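Local coordinates for acetyl-CoA hydrolase/transferase family protein (Porphyromonas gingivalis, PDB 2NVV) that probably hydrolyses acetyl-CoA or transfers CoA between an acyl-CoA and acetate, as a zinc-binding member of the acetyl-CoA hydrolase/transferase family, at residues E284-A289 with I328-Q333. Numbering follows the deposited sequence.
Sequences EVIQDA and ILLRPQ
Ile-286 meets Ile-328 and Leu-330 through aliphatic carbons alone, and no flat group lies in this contact. The flat group beside it is the guanidinium of Arg-331. Leu-329 CD2 lies over one face of that group, displaced toward its rim. NE is hydrogen-bonded to Ser-303 OG, and NH1 to the carbonyl oxygens of Asp-192 and Pro-190. The carboxylate of Glu-284 also stays clear of 328-333; its OE2 is hydrogen-bonded to Asn-337 ND2.

The contact itself rests on one methyl group. Ile-286 CD1 lies 3.9 Å from Ile-328 CG2. It is also 3.9 Å from Leu-330 CD2. Ile-328 CG2 and Leu-330 CD2 are 4.1 Å apart, so the three methyls form a nearly even triangle. Ile-286 CG1 is anti to the carbonyl carbon, and the chain is then extended at chi2 (166°), which carries CD1 across to the other segment. Ile-328 uses its short branch: CG2 is anti to the backbone N, while CG1, beside that N, is not the branch that touches Ile-286. Both partners cross Ile-286 at a slant.

No hydrogen bond joins the segments. The backbones stay apart, with 8.8 Å between the CA atoms of Ile-286 and Ile-328. All three touching residues are buried. Ile-286 also touches Ala-302 of strand 299-304, the middle strand of the local parallel sheet, and Leu-307.

Strand 328-330 is an outer strand of that sheet. Strand 285-286 follows the opposite outer strand, 279-282, but pairs in parallel with 306-307, with a backbone hydrogen bond between Ile-286 and Ser-306. The contact thus joins two small parallel sheets. Helices 288-295 and 311-318 lie between successive strands. This beta-alpha-beta arrangement brings Ile-286 against 328-330, in a small part of the hydrophobic core beside the predicted active-site glutamate, Glu-284.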
loop_
_atom_site.group_PDB
_atom_site.type_symbol
_atom_site.label_atom_id
_atom_site.label_comp_id
_atom_site.label_asym_id
_atom_site.label_seq_id
_atom_site.Cartn_x
_atom_site.Cartn_y
_atom_site.Cartn_z
ATOM N N GLU A 284 -16.960 2.697 -0.199
ATOM C CA GLU A 284 -17.115 1.488 -0.971
ATOM C C GLU A 284 -18.594 1.205 -1.018
ATOM O O GLU A 284 -19.189 1.180 -2.098
ATOM C CB GLU A 284 -16.420 0.317 -0.296
ATOM C CG GLU A 284 -14.953 0.190 -0.606
ATOM C CD GLU A 284 -14.294 -0.880 0.232
ATOM O OE1 GLU A 284 -14.101 -0.658 1.445
ATOM O OE2 GLU A 284 -13.982 -1.946 -0.317
ATOM N N VAL A 285 -19.189 0.987 0.154
ATOM C CA VAL A 285 -20.620 0.694 0.221
ATOM C C VAL A 285 -21.421 1.712 1.049
ATOM O O VAL A 285 -21.063 2.062 2.176
ATOM C CB VAL A 285 -20.885 -0.779 0.730
ATOM C CG1 VAL A 285 -19.572 -1.512 0.942
ATOM C CG2 VAL A 285 -21.711 -0.779 1.994
ATOM N N ILE A 286 -22.503 2.195 0.451
ATOM C CA ILE A 286 -23.372 3.162 1.084
ATOM C C ILE A 286 -24.426 2.380 1.852
ATOM O O ILE A 286 -25.174 1.599 1.261
ATOM C CB ILE A 286 -24.021 4.058 0.011
ATOM C CG1 ILE A 286 -22.914 4.703 -0.833
ATOM C CG2 ILE A 286 -24.876 5.117 0.648
ATOM C CD1 ILE A 286 -23.397 5.340 -2.110
ATOM N N GLN A 287 -24.472 2.572 3.171
ATOM C CA GLN A 287 -25.427 1.861 4.007
ATOM C C GLN A 287 -26.576 2.743 4.481
ATOM O O GLN A 287 -26.632 3.937 4.175
ATOM C CB GLN A 287 -24.715 1.255 5.217
ATOM C CG GLN A 287 -24.121 2.288 6.163
ATOM C CD GLN A 287 -22.663 2.600 5.871
ATOM O OE1 GLN A 287 -21.761 2.028 6.490
ATOM N NE2 GLN A 287 -22.423 3.499 4.927
ATOM N N ASP A 288 -27.500 2.142 5.231
ATOM C CA ASP A 288 -28.652 2.862 5.761
ATOM C C ASP A 288 -28.220 4.093 6.536
ATOM O O ASP A 288 -28.775 5.172 6.351
ATOM C CB ASP A 288 -29.470 1.961 6.683
ATOM C CG ASP A 288 -30.204 0.871 5.939
ATOM O OD1 ASP A 288 -30.866 0.049 6.594
ATOM O OD2 ASP A 288 -30.138 0.833 4.702
ATOM N N ALA A 289 -27.227 3.926 7.402
ATOM C CA ALA A 289 -26.732 5.031 8.224
ATOM C C ALA A 289 -26.397 6.279 7.414
ATOM O O ALA A 289 -26.633 7.396 7.869
ATOM C CB ALA A 289 -25.520 4.587 9.026
ATOM N N ILE A 328 -26.512 10.451 -4.914
ATOM C CA ILE A 328 -25.861 9.153 -4.838
ATOM C C ILE A 328 -25.262 8.835 -6.183
ATOM O O ILE A 328 -25.895 9.056 -7.200
ATOM C CB ILE A 328 -26.863 8.034 -4.484
ATOM C CG1 ILE A 328 -27.521 8.324 -3.134
ATOM C CG2 ILE A 328 -26.144 6.684 -4.459
ATOM C CD1 ILE A 328 -28.712 7.441 -2.852
ATOM N N LEU A 329 -24.038 8.324 -6.189
ATOM C CA LEU A 329 -23.378 7.958 -7.435
ATOM C C LEU A 329 -22.623 6.661 -7.202
ATOM O O LEU A 329 -21.805 6.581 -6.287
ATOM C CB LEU A 329 -22.405 9.051 -7.873
ATOM C CG LEU A 329 -21.836 8.934 -9.290
ATOM C CD1 LEU A 329 -22.958 9.018 -10.324
ATOM C CD2 LEU A 329 -20.842 10.051 -9.502
ATOM N N LEU A 330 -22.917 5.642 -8.013
ATOM C CA LEU A 330 -22.255 4.351 -7.879
ATOM C C LEU A 330 -21.221 4.156 -8.987
ATOM O O LEU A 330 -21.509 4.368 -10.169
ATOM C CB LEU A 330 -23.287 3.223 -7.904
ATOM C CG LEU A 330 -24.394 3.304 -6.849
ATOM C CD1 LEU A 330 -25.250 2.064 -6.924
ATOM C CD2 LEU A 330 -23.797 3.424 -5.475
ATOM N N ARG A 331 -20.018 3.743 -8.589
ATOM C CA ARG A 331 -18.912 3.542 -9.520
ATOM C C ARG A 331 -18.327 2.130 -9.426
ATOM O O ARG A 331 -18.584 1.393 -8.464
ATOM C CB ARG A 331 -17.787 4.535 -9.215
ATOM C CG ARG A 331 -18.205 5.986 -8.998
ATOM C CD ARG A 331 -17.046 6.750 -8.374
ATOM N NE ARG A 331 -17.357 8.141 -8.049
ATOM C CZ ARG A 331 -17.348 9.132 -8.935
ATOM N NH1 ARG A 331 -17.642 10.370 -8.554
ATOM N NH2 ARG A 331 -17.039 8.891 -10.207
ATOM N N PRO A 332 -17.540 1.729 -10.439
ATOM C CA PRO A 332 -16.934 0.394 -10.404
ATOM C C PRO A 332 -15.885 0.515 -9.312
ATOM O O PRO A 332 -15.389 1.603 -9.080
ATOM C CB PRO A 332 -16.307 0.264 -11.791
ATOM C CG PRO A 332 -17.143 1.185 -12.647
ATOM C CD PRO A 332 -17.300 2.374 -11.741
ATOM N N GLN A 333 -15.546 -0.581 -8.644
ATOM C CA GLN A 333 -14.560 -0.533 -7.563
ATOM C C GLN A 333 -13.195 -0.061 -8.068
ATOM O O GLN A 333 -12.330 0.360 -7.291
ATOM C CB GLN A 333 -14.448 -1.908 -6.893
ATOM C CG GLN A 333 -13.942 -3.022 -7.788
ATOM C CD GLN A 333 -14.292 -4.393 -7.239
ATOM O OE1 GLN A 333 -15.469 -4.750 -7.150
ATOM N NE2 GLN A 333 -13.281 -5.164 -6.861
#